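Local coordinates for outer membrane protein YopM (Yersinia pestis, PDB 1JL5) that probably alters host-cell physiology as a secreted leucine-rich-repeat effector, promoting bacterial survival in host tissues, at residues P195-I200 and L215-I220; E38-W43 and D67-Q72; L282-N287 and S305-R310; L136-N141 and D161-K166; E77-G82 and V97-S102. One frame throughout, in Å; residues are numbered along the deposited sequence.

Overall arrangement
Five contacts sample the YopM solenoid, in chain order interactions 2, 5, 4, 1 and 3. Interaction 2 pairs the N-terminal helices 36-48 and 58-71, and helix 58-71 leads into the first repeat, where interaction 5 lies about 17 Å away, centre to centre. Interactions 5, 4 and 3 each join the loops that follow the parallel strands of two adjacent repeats, while interaction 1 joins the approach to strands 199-201 and 219-221. Interactions 4 and 5 are about 15 Å apart between centres, but interactions 2 and 3 are about 57 Å apart, on opposite sides of the chain's centre. Four of the five contacts thus join adjacent turns, three of them by variants of one asparagine arrangement.

Interaction 1: residues P195-I200 and L215-I220; sequences PFLTAI and LSLESI
T198 O is gripped twice by the next turn of the chain: E218 N donates to it at 2.5 Å and S219 N at 2.7 Å. The S219 donor arrives nearly along the C=O axis, whereas E218 N comes in from a more bent direction, 21° from the carbonyl plane. One step further on, the ladder continues in the other sense, with I200 N donating to S219 O at 2.8 Å. At the other end of the contact the hydroxyl of S216 bonds L197 O, OG to O 2.6 Å, approaching from above the carbonyl plane. A chi1 of 56° sets that OG between its own backbone N and carbonyl carbon.

Around these bonds the side chains line up by repeat position. T198 and E218 lie side by side and point the same way, with T198 CB 3.6 Å from E218 CG; the hydroxyl of T198 turns instead to E176 O in the preceding repeat. L197 and L217 also run alongside each other, with a looser contact. The tight spot is where I200 crosses L217 at about a right angle, its CG1 pressed to within 3.4 Å of L217 CD1. I220 CG1 then rests 4.1 Å from I200 CB on the same interior face, while A199 and S219 point to the opposite face of the strands.

Buried leucine and isoleucine side chains inside, with A199 and S219 on the other face, joined by parallel bridges A199-S219 and I200-I220, are the signature of consecutive turns in a leucine-rich-repeat solenoid.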
# COMPACT_ATOMS: atom_id res chain seq x y z
N PRO A 195 27.64 25.58 22.45
CA PRO A 195 28.05 24.72 23.56
C PRO A 195 27.01 23.73 24.07
O PRO A 195 27.35 22.71 24.63
CB PRO A 195 28.44 25.72 24.64
CG PRO A 195 27.46 26.84 24.40
CD PRO A 195 27.52 26.98 22.89
N PHE A 196 25.73 24.03 23.86
CA PHE A 196 24.69 23.15 24.36
C PHE A 196 23.80 22.53 23.31
O PHE A 196 22.83 21.85 23.63
CB PHE A 196 23.84 23.92 25.37
CG PHE A 196 24.65 24.58 26.45
CD1 PHE A 196 25.31 23.81 27.40
CD2 PHE A 196 24.78 25.96 26.49
CE1 PHE A 196 26.10 24.42 28.38
CE2 PHE A 196 25.57 26.58 27.46
CZ PHE A 196 26.23 25.80 28.40
N LEU A 197 24.12 22.77 22.04
CA LEU A 197 23.32 22.20 20.97
C LEU A 197 23.51 20.69 20.96
O LEU A 197 24.58 20.19 20.63
CB LEU A 197 23.72 22.79 19.62
CG LEU A 197 22.83 22.36 18.45
CD1 LEU A 197 21.38 22.70 18.76
CD2 LEU A 197 23.28 23.06 17.19
N THR A 198 22.46 19.97 21.32
CA THR A 198 22.55 18.53 21.36
C THR A 198 21.76 17.87 20.24
O THR A 198 22.03 16.73 19.87
CB THR A 198 22.03 18.00 22.69
OG1 THR A 198 20.64 18.30 22.80
CG2 THR A 198 22.77 18.66 23.84
N ALA A 199 20.78 18.58 19.71
CA ALA A 199 19.98 18.01 18.65
C ALA A 199 19.71 18.99 17.53
O ALA A 199 19.27 20.12 17.76
CB ALA A 199 18.66 17.49 19.21
N ILE A 200 19.98 18.55 16.32
CA ILE A 200 19.74 19.36 15.15
C ILE A 200 18.89 18.58 14.18
O ILE A 200 19.23 17.46 13.79
CB ILE A 200 21.04 19.71 14.39
CG1 ILE A 200 21.97 20.52 15.29
CG2 ILE A 200 20.70 20.48 13.12
CD1 ILE A 200 23.33 20.73 14.66
N LEU A 215 30.48 20.09 19.56
CA LEU A 215 30.92 18.97 20.38
C LEU A 215 29.76 18.40 21.18
O LEU A 215 29.71 17.21 21.48
CB LEU A 215 32.01 19.45 21.34
CG LEU A 215 32.55 18.42 22.33
CD1 LEU A 215 33.38 17.41 21.57
CD2 LEU A 215 33.39 19.12 23.39
N SER A 216 28.82 19.27 21.52
CA SER A 216 27.67 18.85 22.32
C SER A 216 26.63 18.07 21.55
O SER A 216 25.79 17.40 22.15
CB SER A 216 27.01 20.09 22.92
OG SER A 216 26.66 20.99 21.90
N LEU A 217 26.67 18.13 20.23
CA LEU A 217 25.66 17.45 19.42
C LEU A 217 25.50 15.98 19.76
O LEU A 217 26.45 15.21 19.77
CB LEU A 217 25.98 17.59 17.93
CG LEU A 217 24.77 17.38 17.01
CD1 LEU A 217 23.74 18.46 17.31
CD2 LEU A 217 25.19 17.43 15.56
N GLU A 218 24.27 15.59 20.04
CA GLU A 218 23.98 14.20 20.36
C GLU A 218 23.20 13.62 19.21
O GLU A 218 23.20 12.41 18.98
CB GLU A 218 23.15 14.12 21.63
CG GLU A 218 23.74 14.88 22.79
CD GLU A 218 23.02 14.59 24.08
OE1 GLU A 218 21.79 14.45 24.04
OE2 GLU A 218 23.70 14.53 25.13
N SER A 219 22.55 14.49 18.47
CA SER A 219 21.74 14.03 17.37
C SER A 219 21.64 15.03 16.25
O SER A 219 21.49 16.23 16.46
CB SER A 219 20.34 13.70 17.89
OG SER A 219 19.53 13.18 16.86
N ILE A 220 21.74 14.52 15.03
CA ILE A 220 21.59 15.35 13.87
C ILE A 220 20.78 14.57 12.86
O ILE A 220 21.12 13.45 12.47
CB ILE A 220 22.94 15.79 13.25
CG1 ILE A 220 22.66 16.76 12.09
CG2 ILE A 220 23.74 14.58 12.78
CD1 ILE A 220 23.85 17.55 11.64

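Interaction 2: residues E38-W43 and D67-Q72; sequences EYYNAW and DCLDRQ
L69 has CG anti to its backbone N (chi1 -173°), which directs CG toward helix 36-48; the methyls beyond it meet Y39, Y40 and W43. All three aromatic residues hold CG anti to their own carbonyl carbon, and between them they touch each part of the leucine side chain. L69 CD2 sits 3.3 Å from Y39 CB, and L69 CD1 lies 3.7 Å from Y39 CD2 as the two side chains cross at about a right angle. L69 CB meets the edge of the W43 indole near the ring plane, 3.4 Å from W43 CH2. Y40 CE1 lies 3.8 Å from L69 CD2.

Beside this apolar knot, Y40 points its hydroxyl at the carboxylate of D70. The ring and carboxylate planes stand 86° apart, with OD1 at the ring edge. The modelled Y40 OH to D70 OD1 distance of 2.3 Å is too short to be trusted, although a hydrogen bond from the hydroxyl fits the arrangement. R66 adds a cation-pi contact to the Y40 ring.

The segments of the two helices run antiparallel, their axes 10.9 Å apart at closest approach. W43 also packs on V62 and L65 of helix 58-71 and sends NE1 to E88 O, while Y39 rests on P91, so the helical hairpin is tied to the loop between strands 75-77 and 95-97.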
# COMPACT_ATOMS: atom_id res chain seq x y z
N GLU A 38 -10.68 44.60 31.25
CA GLU A 38 -10.16 45.04 29.98
C GLU A 38 -9.75 43.83 29.16
O GLU A 38 -10.01 43.76 27.96
CB GLU A 38 -8.98 45.98 30.18
CG GLU A 38 -9.39 47.32 30.77
CD GLU A 38 -8.23 48.27 30.90
OE1 GLU A 38 -7.29 47.96 31.66
OE2 GLU A 38 -8.26 49.33 30.25
N TYR A 39 -9.11 42.85 29.80
CA TYR A 39 -8.72 41.65 29.07
C TYR A 39 -9.96 40.90 28.63
O TYR A 39 -10.09 40.53 27.46
CB TYR A 39 -7.85 40.74 29.94
CG TYR A 39 -6.43 41.20 30.00
CD1 TYR A 39 -5.64 41.19 28.85
CD2 TYR A 39 -5.87 41.66 31.18
CE1 TYR A 39 -4.33 41.65 28.89
CE2 TYR A 39 -4.56 42.12 31.23
CZ TYR A 39 -3.80 42.11 30.07
OH TYR A 39 -2.50 42.56 30.11
N TYR A 40 -10.88 40.68 29.57
CA TYR A 40 -12.11 39.98 29.27
C TYR A 40 -12.81 40.60 28.09
O TYR A 40 -13.23 39.91 27.16
CB TYR A 40 -13.08 40.03 30.44
CG TYR A 40 -12.62 39.36 31.70
CD1 TYR A 40 -11.61 38.40 31.68
CD2 TYR A 40 -13.25 39.64 32.90
CE1 TYR A 40 -11.24 37.74 32.85
CE2 TYR A 40 -12.90 38.99 34.06
CZ TYR A 40 -11.89 38.04 34.04
OH TYR A 40 -11.57 37.40 35.20
N ASN A 41 -12.95 41.92 28.14
CA ASN A 41 -13.63 42.64 27.09
C ASN A 41 -12.84 42.62 25.81
O ASN A 41 -13.40 42.51 24.73
CB ASN A 41 -13.91 44.06 27.55
CG ASN A 41 -14.92 44.11 28.67
OD1 ASN A 41 -15.29 43.07 29.21
ND2 ASN A 41 -15.36 45.30 29.04
N ALA A 42 -11.52 42.73 25.93
CA ALA A 42 -10.69 42.70 24.74
C ALA A 42 -10.89 41.32 24.13
O ALA A 42 -11.06 41.17 22.92
CB ALA A 42 -9.22 42.90 25.12
N TRP A 43 -10.93 40.31 24.99
CA TRP A 43 -11.10 38.94 24.54
C TRP A 43 -12.49 38.66 23.99
O TRP A 43 -12.63 37.96 22.99
CB TRP A 43 -10.78 37.98 25.68
CG TRP A 43 -9.35 38.10 26.10
CD1 TRP A 43 -8.32 38.57 25.34
CD2 TRP A 43 -8.79 37.73 27.36
NE1 TRP A 43 -7.15 38.50 26.04
CE2 TRP A 43 -7.40 38.00 27.28
CE3 TRP A 43 -9.31 37.20 28.54
CZ2 TRP A 43 -6.54 37.75 28.35
CZ3 TRP A 43 -8.45 36.95 29.60
CH2 TRP A 43 -7.08 37.22 29.49
N ASP A 67 -9.38 32.03 32.13
CA ASP A 67 -8.89 31.12 33.15
C ASP A 67 -7.42 31.40 33.39
O ASP A 67 -6.96 31.47 34.53
CB ASP A 67 -9.08 29.67 32.73
CG ASP A 67 -8.78 28.71 33.85
OD1 ASP A 67 -9.47 28.79 34.89
OD2 ASP A 67 -7.86 27.88 33.70
N CYS A 68 -6.68 31.56 32.30
CA CYS A 68 -5.26 31.84 32.40
C CYS A 68 -5.04 33.13 33.17
O CYS A 68 -4.24 33.19 34.09
CB CYS A 68 -4.65 31.96 31.01
SG CYS A 68 -2.92 32.41 31.08
N LEU A 69 -5.77 34.16 32.77
CA LEU A 69 -5.66 35.46 33.41
C LEU A 69 -6.03 35.35 34.88
O LEU A 69 -5.27 35.78 35.75
CB LEU A 69 -6.61 36.45 32.73
CG LEU A 69 -6.49 37.91 33.18
CD1 LEU A 69 -5.13 38.46 32.79
CD2 LEU A 69 -7.60 38.72 32.53
N ASP A 70 -7.18 34.75 35.16
CA ASP A 70 -7.67 34.59 36.52
C ASP A 70 -6.75 33.75 37.39
O ASP A 70 -6.41 34.14 38.51
CB ASP A 70 -9.07 33.97 36.52
CG ASP A 70 -10.06 34.79 35.71
OD1 ASP A 70 -9.76 35.97 35.45
OD2 ASP A 70 -11.12 34.25 35.34
N ARG A 71 -6.34 32.60 36.87
CA ARG A 71 -5.45 31.71 37.59
C ARG A 71 -4.05 32.31 37.60
O ARG A 71 -3.18 31.86 38.34
CB ARG A 71 -5.41 30.34 36.90
CG ARG A 71 -6.74 29.60 36.87
CD ARG A 71 -6.95 28.78 38.13
NE ARG A 71 -8.34 28.38 38.32
CZ ARG A 71 -9.02 27.58 37.50
NH1 ARG A 71 -8.45 27.08 36.41
NH2 ARG A 71 -10.29 27.28 37.76
N GLN A 72 -3.84 33.35 36.79
CA GLN A 72 -2.52 33.98 36.69
C GLN A 72 -1.58 32.87 36.24
O GLN A 72 -0.38 32.89 36.53
CB GLN A 72 -2.09 34.51 38.06
CG GLN A 72 -3.06 35.52 38.66
CD GLN A 72 -3.14 35.42 40.17
OE1 GLN A 72 -2.15 35.63 40.87
NE2 GLN A 72 -4.32 35.10 40.68

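Interaction 3: residues L282-N287 and S305-R310; sequences LDVSEN and SSNEIR. With CA (calcium ion), chain C.
N307 pushes its amide between V284 and N287, and here the contact is tightest. N307 ND2 gives V284 O a bond of 2.6 Å, with that oxygen lying in the amide plane of N307. N287 ND2 reaches V284 O too, at 3.0 Å from the opposite face of the carbonyl plane, so the oxygen is clasped between two asparagine amides. N307 OD1 takes a weak bond from N287 N and a further one from F289 N, though its position is doubtful. Alongside, E286 N points to S305 O. D283 OD1 accepts from S285 N, which makes an Asx turn, and also from S285 OG.

The more open side holds the partly exposed E286 and S306, E286 CG to S306 CB 3.7 Å, and the calcium waters; R265 pairs with the E286 carboxylate. The calcium ion is held by N307 O at 2.3 Å and E308 OE1 at 2.3 Å. Four waters share the ion, and one of them, 2.8 Å from the calcium, also donates to S306 O. D266 of the second subunit binds the same calcium, so this margin is a bridge between chains.

The buried asparagine pair sits where strands 281-283 and 301-303 give way to loops. N287 ND2 also reaches back to V264 O after strand 261-263, and N327, in the loop after strand 321-323, accepts from N307 N.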
# COMPACT_ATOMS: atom_id res chain seq x y z
N LEU A 282 21.09 0.90 12.52
CA LEU A 282 21.77 1.20 11.29
C LEU A 282 20.85 1.06 10.10
O LEU A 282 20.33 -0.02 9.81
CB LEU A 282 22.97 0.28 11.12
CG LEU A 282 23.79 0.47 9.84
CD1 LEU A 282 24.35 1.88 9.79
CD2 LEU A 282 24.91 -0.56 9.82
N ASP A 283 20.64 2.15 9.40
CA ASP A 283 19.81 2.09 8.22
C ASP A 283 20.68 2.54 7.07
O ASP A 283 20.99 3.72 6.95
CB ASP A 283 18.60 3.00 8.32
CG ASP A 283 17.64 2.80 7.17
OD1 ASP A 283 18.11 2.46 6.07
OD2 ASP A 283 16.43 2.97 7.36
N VAL A 284 21.08 1.59 6.25
CA VAL A 284 21.90 1.89 5.09
C VAL A 284 21.12 1.42 3.89
O VAL A 284 21.67 1.13 2.83
CB VAL A 284 23.25 1.15 5.17
CG1 VAL A 284 24.06 1.69 6.33
CG2 VAL A 284 23.01 -0.35 5.35
N SER A 285 19.80 1.34 4.06
CA SER A 285 18.94 0.90 2.98
C SER A 285 19.07 1.89 1.85
O SER A 285 19.45 3.05 2.05
CB SER A 285 17.49 0.83 3.45
OG SER A 285 17.00 2.13 3.72
N GLU A 286 18.77 1.43 0.65
CA GLU A 286 18.84 2.26 -0.53
C GLU A 286 20.17 2.94 -0.73
O GLU A 286 20.25 4.13 -1.00
CB GLU A 286 17.75 3.32 -0.51
CG GLU A 286 16.41 2.78 -0.91
CD GLU A 286 15.39 3.88 -1.02
OE1 GLU A 286 15.60 4.81 -1.82
OE2 GLU A 286 14.38 3.82 -0.30
N ASN A 287 21.23 2.18 -0.56
CA ASN A 287 22.53 2.71 -0.84
C ASN A 287 23.02 1.77 -1.89
O ASN A 287 22.21 1.13 -2.56
CB ASN A 287 23.38 2.72 0.41
CG ASN A 287 23.19 3.99 1.19
OD1 ASN A 287 23.77 5.01 0.86
ND2 ASN A 287 22.33 3.94 2.20
N SER A 305 17.94 -2.78 3.38
CA SER A 305 17.07 -3.09 2.27
C SER A 305 17.39 -2.23 1.06
O SER A 305 17.93 -1.13 1.18
CB SER A 305 15.60 -2.88 2.66
OG SER A 305 15.38 -1.52 2.99
N SER A 306 17.05 -2.75 -0.11
CA SER A 306 17.25 -2.03 -1.35
C SER A 306 18.66 -1.55 -1.61
O SER A 306 18.89 -0.40 -1.98
CB SER A 306 16.27 -0.86 -1.41
OG SER A 306 14.96 -1.39 -1.53
N ASN A 307 19.60 -2.44 -1.38
CA ASN A 307 20.98 -2.17 -1.66
C ASN A 307 21.22 -3.21 -2.72
O ASN A 307 20.29 -3.59 -3.41
CB ASN A 307 21.84 -2.42 -0.42
CG ASN A 307 21.97 -1.19 0.42
OD1 ASN A 307 22.67 -0.25 0.05
ND2 ASN A 307 21.28 -1.16 1.56
N GLU A 308 22.44 -3.67 -2.85
CA GLU A 308 22.70 -4.70 -3.83
C GLU A 308 23.44 -5.76 -3.04
O GLU A 308 24.36 -6.40 -3.52
CB GLU A 308 23.57 -4.15 -4.96
CG GLU A 308 23.57 -5.05 -6.17
CD GLU A 308 22.23 -5.06 -6.88
OE1 GLU A 308 21.21 -4.68 -6.27
OE2 GLU A 308 22.21 -5.46 -8.06
N ILE A 309 23.00 -5.92 -1.79
CA ILE A 309 23.62 -6.88 -0.89
C ILE A 309 23.53 -8.28 -1.43
O ILE A 309 22.44 -8.84 -1.57
CB ILE A 309 22.95 -6.87 0.49
CG1 ILE A 309 22.98 -5.46 1.09
CG2 ILE A 309 23.66 -7.86 1.40
CD1 ILE A 309 24.35 -4.88 1.18
N ARG A 310 24.68 -8.85 -1.74
CA ARG A 310 24.73 -10.21 -2.25
C ARG A 310 24.99 -11.14 -1.10
O ARG A 310 24.71 -12.33 -1.18
CB ARG A 310 25.87 -10.36 -3.24
CG ARG A 310 25.76 -9.54 -4.47
CD ARG A 310 26.41 -10.34 -5.55
NE ARG A 310 27.10 -9.54 -6.53
CZ ARG A 310 27.78 -10.07 -7.53
NH1 ARG A 310 27.84 -11.39 -7.64
NH2 ARG A 310 28.39 -9.29 -8.41
CA CA C . 19.50 -3.35 -5.53
O HOH W 1 20.56 -0.91 -4.61
O HOH W 2 18.17 -5.10 -4.66
O HOH W 3 17.64 -2.02 -5.22
O HOH W 4 20.51 -1.88 -7.26

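Interaction 4: residues L136-N141 and D161-K166; sequences LGVSNN and DNNSLK. With CA (calcium ion), chain D.
N141 and N163 hold equivalent places in neighbouring turns, and their amides close on V138 O from opposite faces of its plane. N163 ND2 comes across the contact to V138 O at 2.8 Å along a nearly straight N-H path (172°), with the oxygen lying in its amide plane. N141 ND2, from the same turn as the carbonyl, stands well above the carbonyl plane, 2.9 Å from V138 O. In both residues CG is anti to the carbonyl carbon, with chi1 near -88°, which sends CG off the backbone in the same direction in both. Each ND2 has a second acceptor, V118 O for N141 and V160 O for N163, so the clasp repeats from turn to turn.

N140 and N162 meet differently. Their side chains cross at a slant with amide planes 58° apart, and N140 OD1 lies 3.0 Å from N162 ND2 at an angle too poor for a hydrogen bond. N162 has turned its OD1 to a calcium ion at 2.4 Å, where three waters complete the ligands found. In the backbone, N141 N bonds N162 O at 3.0 Å. Another water donates to N141 O and also pairs with S164 OG.

The chemistry divides in two. Buried carbonyls at the turn are satisfied by asparagine amides, whereas the outer asparagine offers its oxygen to a largely hydrated metal; the calcium charge would be expected to polarise that amide and make its N-H groups somewhat better donors.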
# COMPACT_ATOMS: atom_id res chain seq x y z
N LEU A 136 10.97 27.97 21.39
CA LEU A 136 10.37 28.60 20.24
C LEU A 136 9.80 27.50 19.35
O LEU A 136 10.51 26.95 18.51
CB LEU A 136 11.41 29.41 19.46
CG LEU A 136 10.88 30.07 18.18
CD1 LEU A 136 9.76 31.03 18.52
CD2 LEU A 136 12.01 30.80 17.48
N GLY A 137 8.53 27.18 19.56
CA GLY A 137 7.88 26.16 18.78
C GLY A 137 7.00 26.80 17.73
O GLY A 137 5.88 27.21 18.01
N VAL A 138 7.53 26.91 16.51
CA VAL A 138 6.80 27.52 15.41
C VAL A 138 6.83 26.62 14.19
O VAL A 138 6.79 27.09 13.05
CB VAL A 138 7.41 28.87 15.04
CG1 VAL A 138 7.26 29.85 16.19
CG2 VAL A 138 8.88 28.68 14.70
N SER A 139 6.90 25.32 14.42
CA SER A 139 6.93 24.39 13.32
C SER A 139 5.60 24.46 12.59
O SER A 139 4.60 24.93 13.15
CB SER A 139 7.16 22.97 13.82
OG SER A 139 6.06 22.52 14.57
N ASN A 140 5.59 24.01 11.35
CA ASN A 140 4.38 23.99 10.57
C ASN A 140 3.71 25.34 10.49
O ASN A 140 2.57 25.52 10.91
CB ASN A 140 3.42 22.95 11.15
CG ASN A 140 4.02 21.57 11.15
OD1 ASN A 140 4.44 21.08 10.11
ND2 ASN A 140 4.07 20.94 12.31
N ASN A 141 4.45 26.30 9.97
CA ASN A 141 3.94 27.63 9.78
C ASN A 141 4.43 28.04 8.42
O ASN A 141 4.81 27.18 7.62
CB ASN A 141 4.47 28.56 10.88
CG ASN A 141 3.57 28.56 12.09
OD1 ASN A 141 2.48 29.12 12.06
ND2 ASN A 141 4.01 27.90 13.16
N ASP A 161 10.61 23.75 12.30
CA ASP A 161 10.42 22.71 11.32
C ASP A 161 9.19 23.02 10.48
O ASP A 161 8.23 23.62 10.96
CB ASP A 161 10.25 21.35 12.01
CG ASP A 161 9.80 20.26 11.05
OD1 ASP A 161 8.61 20.27 10.65
OD2 ASP A 161 10.63 19.40 10.69
N ASN A 162 9.25 22.62 9.22
CA ASN A 162 8.14 22.82 8.30
C ASN A 162 7.69 24.27 8.20
O ASN A 162 6.61 24.65 8.65
CB ASN A 162 6.97 21.94 8.72
CG ASN A 162 6.09 21.57 7.55
OD1 ASN A 162 5.78 22.41 6.70
ND2 ASN A 162 5.66 20.31 7.51
N ASN A 163 8.55 25.08 7.60
CA ASN A 163 8.25 26.47 7.38
C ASN A 163 8.83 26.79 6.03
O ASN A 163 9.09 25.88 5.25
CB ASN A 163 8.89 27.33 8.47
CG ASN A 163 8.01 27.45 9.68
OD1 ASN A 163 7.00 28.15 9.64
ND2 ASN A 163 8.36 26.76 10.76
N SER A 164 9.02 28.06 5.73
CA SER A 164 9.58 28.43 4.44
C SER A 164 10.86 29.19 4.67
O SER A 164 11.15 30.17 3.97
CB SER A 164 8.57 29.26 3.66
OG SER A 164 7.38 28.51 3.49
N LEU A 165 11.63 28.75 5.65
CA LEU A 165 12.88 29.40 5.97
C LEU A 165 13.94 29.07 4.93
O LEU A 165 14.21 27.90 4.64
CB LEU A 165 13.35 28.95 7.36
CG LEU A 165 12.35 29.30 8.47
CD1 LEU A 165 12.84 28.76 9.79
CD2 LEU A 165 12.17 30.82 8.53
N LYS A 166 14.52 30.12 4.35
CA LYS A 166 15.56 29.97 3.35
C LYS A 166 16.87 29.99 4.12
O LYS A 166 17.88 29.44 3.68
CB LYS A 166 15.53 31.13 2.36
CG LYS A 166 14.24 31.23 1.55
CD LYS A 166 14.20 30.23 0.40
CE LYS A 166 15.23 30.57 -0.68
NZ LYS A 166 15.13 29.67 -1.87
CA CA D . 5.94 22.30 4.27
O HOH W 5 5.75 26.42 4.84
O HOH W 6 7.94 23.50 4.71
O HOH W 7 3.99 20.34 3.59
O HOH W 8 4.00 23.81 4.67

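Interaction 5: residues E77-G82 and V97-S102; sequences ELNNLG and VASCNS
E77 and V97 form a parallel bridge, and beyond it the two segments run in register as far as N80-C100, then slip so that G82 lies by N101; N80, G82 and C100 take positive phi, and N80 N bonds S99 O at 2.7 Å. The L78 N to V97 O bond ahead of it is modelled very short.

N101 does most of the side-chain work. N101 ND2 gives one bond across to L78 O at 2.7 Å, with that oxygen in the amide plane, and another to A98 O of its own turn at 2.8 Å, this time from high above the carbonyl plane. N101 OD1 takes L81 N at 2.8 Å and, just beyond the segment, L83 N. From the 77-82 segment N79 adds one bond. CG is anti to the carbonyl carbon (chi1 -63°); the amide lies against V97 CG1, and N79 OD1 accepts from S99 N at 2.7 Å. E77 CG lies obliquely against V97 CG1 at 3.8 Å. S99 OG turns to D119 in the next repeat. L81 packs against M60 and A61 of helix 58-71, and N80 O accepts from R338 of the third subunit.

With both donors and the acceptor of the N101 amide engaged, an amide flip would probably cost these bonds. N101 thus supplements the remaining backbone bond, giving L78 O and L81 N partners past the strand ends.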
# COMPACT_ATOMS: atom_id res chain seq x y z
N GLU A 77 -3.04 27.68 26.85
CA GLU A 77 -3.08 26.67 25.81
C GLU A 77 -4.34 26.82 24.97
O GLU A 77 -5.45 26.56 25.44
CB GLU A 77 -2.99 25.28 26.44
CG GLU A 77 -2.87 24.15 25.43
CD GLU A 77 -4.21 23.60 25.03
OE1 GLU A 77 -4.88 22.98 25.89
OE2 GLU A 77 -4.61 23.78 23.86
N LEU A 78 -4.15 27.25 23.73
CA LEU A 78 -5.25 27.47 22.81
C LEU A 78 -5.06 26.58 21.59
O LEU A 78 -5.28 27.01 20.46
CB LEU A 78 -5.27 28.93 22.37
CG LEU A 78 -5.29 29.93 23.52
CD1 LEU A 78 -5.12 31.34 22.99
CD2 LEU A 78 -6.61 29.79 24.27
N ASN A 79 -4.66 25.34 21.82
CA ASN A 79 -4.42 24.43 20.71
C ASN A 79 -5.66 24.03 19.94
O ASN A 79 -6.72 23.80 20.51
CB ASN A 79 -3.72 23.16 21.18
CG ASN A 79 -2.36 23.43 21.75
OD1 ASN A 79 -1.69 24.39 21.36
ND2 ASN A 79 -1.92 22.58 22.67
N ASN A 80 -5.49 23.95 18.63
CA ASN A 80 -6.54 23.52 17.74
C ASN A 80 -7.89 24.20 17.98
O ASN A 80 -8.92 23.54 18.05
CB ASN A 80 -6.70 22.00 17.84
CG ASN A 80 -7.40 21.42 16.66
OD1 ASN A 80 -7.11 21.79 15.52
ND2 ASN A 80 -8.33 20.50 16.90
N LEU A 81 -7.86 25.52 18.09
CA LEU A 81 -9.09 26.27 18.30
C LEU A 81 -9.45 27.01 17.03
O LEU A 81 -10.37 27.83 17.02
CB LEU A 81 -8.92 27.24 19.47
CG LEU A 81 -8.70 26.56 20.82
CD1 LEU A 81 -8.65 27.60 21.93
CD2 LEU A 81 -9.84 25.57 21.06
N GLY A 82 -8.72 26.71 15.97
CA GLY A 82 -8.97 27.35 14.69
C GLY A 82 -8.85 28.85 14.73
O GLY A 82 -9.41 29.55 13.88
N VAL A 97 0.79 28.39 24.26
CA VAL A 97 0.62 27.20 23.45
C VAL A 97 -0.62 27.46 22.61
O VAL A 97 -1.74 27.37 23.10
CB VAL A 97 0.41 25.95 24.32
CG1 VAL A 97 0.31 24.72 23.44
CG2 VAL A 97 1.57 25.81 25.30
N ALA A 98 -0.41 27.82 21.35
CA ALA A 98 -1.51 28.10 20.44
C ALA A 98 -1.28 27.29 19.18
O ALA A 98 -1.44 27.78 18.06
CB ALA A 98 -1.56 29.59 20.13
N SER A 99 -0.89 26.04 19.38
CA SER A 99 -0.62 25.15 18.27
C SER A 99 -1.91 24.85 17.52
O SER A 99 -3.00 24.94 18.07
CB SER A 99 -0.04 23.84 18.79
OG SER A 99 1.03 24.09 19.68
N CYS A 100 -1.75 24.50 16.25
CA CYS A 100 -2.88 24.14 15.41
C CYS A 100 -4.02 25.14 15.37
O CYS A 100 -5.13 24.85 15.79
CB CYS A 100 -3.40 22.77 15.85
SG CYS A 100 -2.11 21.51 15.83
N ASN A 101 -3.72 26.33 14.87
CA ASN A 101 -4.73 27.35 14.72
C ASN A 101 -4.43 27.91 13.34
O ASN A 101 -3.69 27.28 12.58
CB ASN A 101 -4.58 28.43 15.80
CG ASN A 101 -5.09 27.96 17.15
OD1 ASN A 101 -6.29 27.71 17.31
ND2 ASN A 101 -4.20 27.84 18.11
N SER A 102 -5.01 29.05 13.01
CA SER A 102 -4.77 29.65 11.70
C SER A 102 -4.11 30.99 11.91
O SER A 102 -4.32 31.93 11.14
CB SER A 102 -6.08 29.85 10.96
OG SER A 102 -6.72 28.62 10.75
O HOH W 9 -7.45 24.73 14.82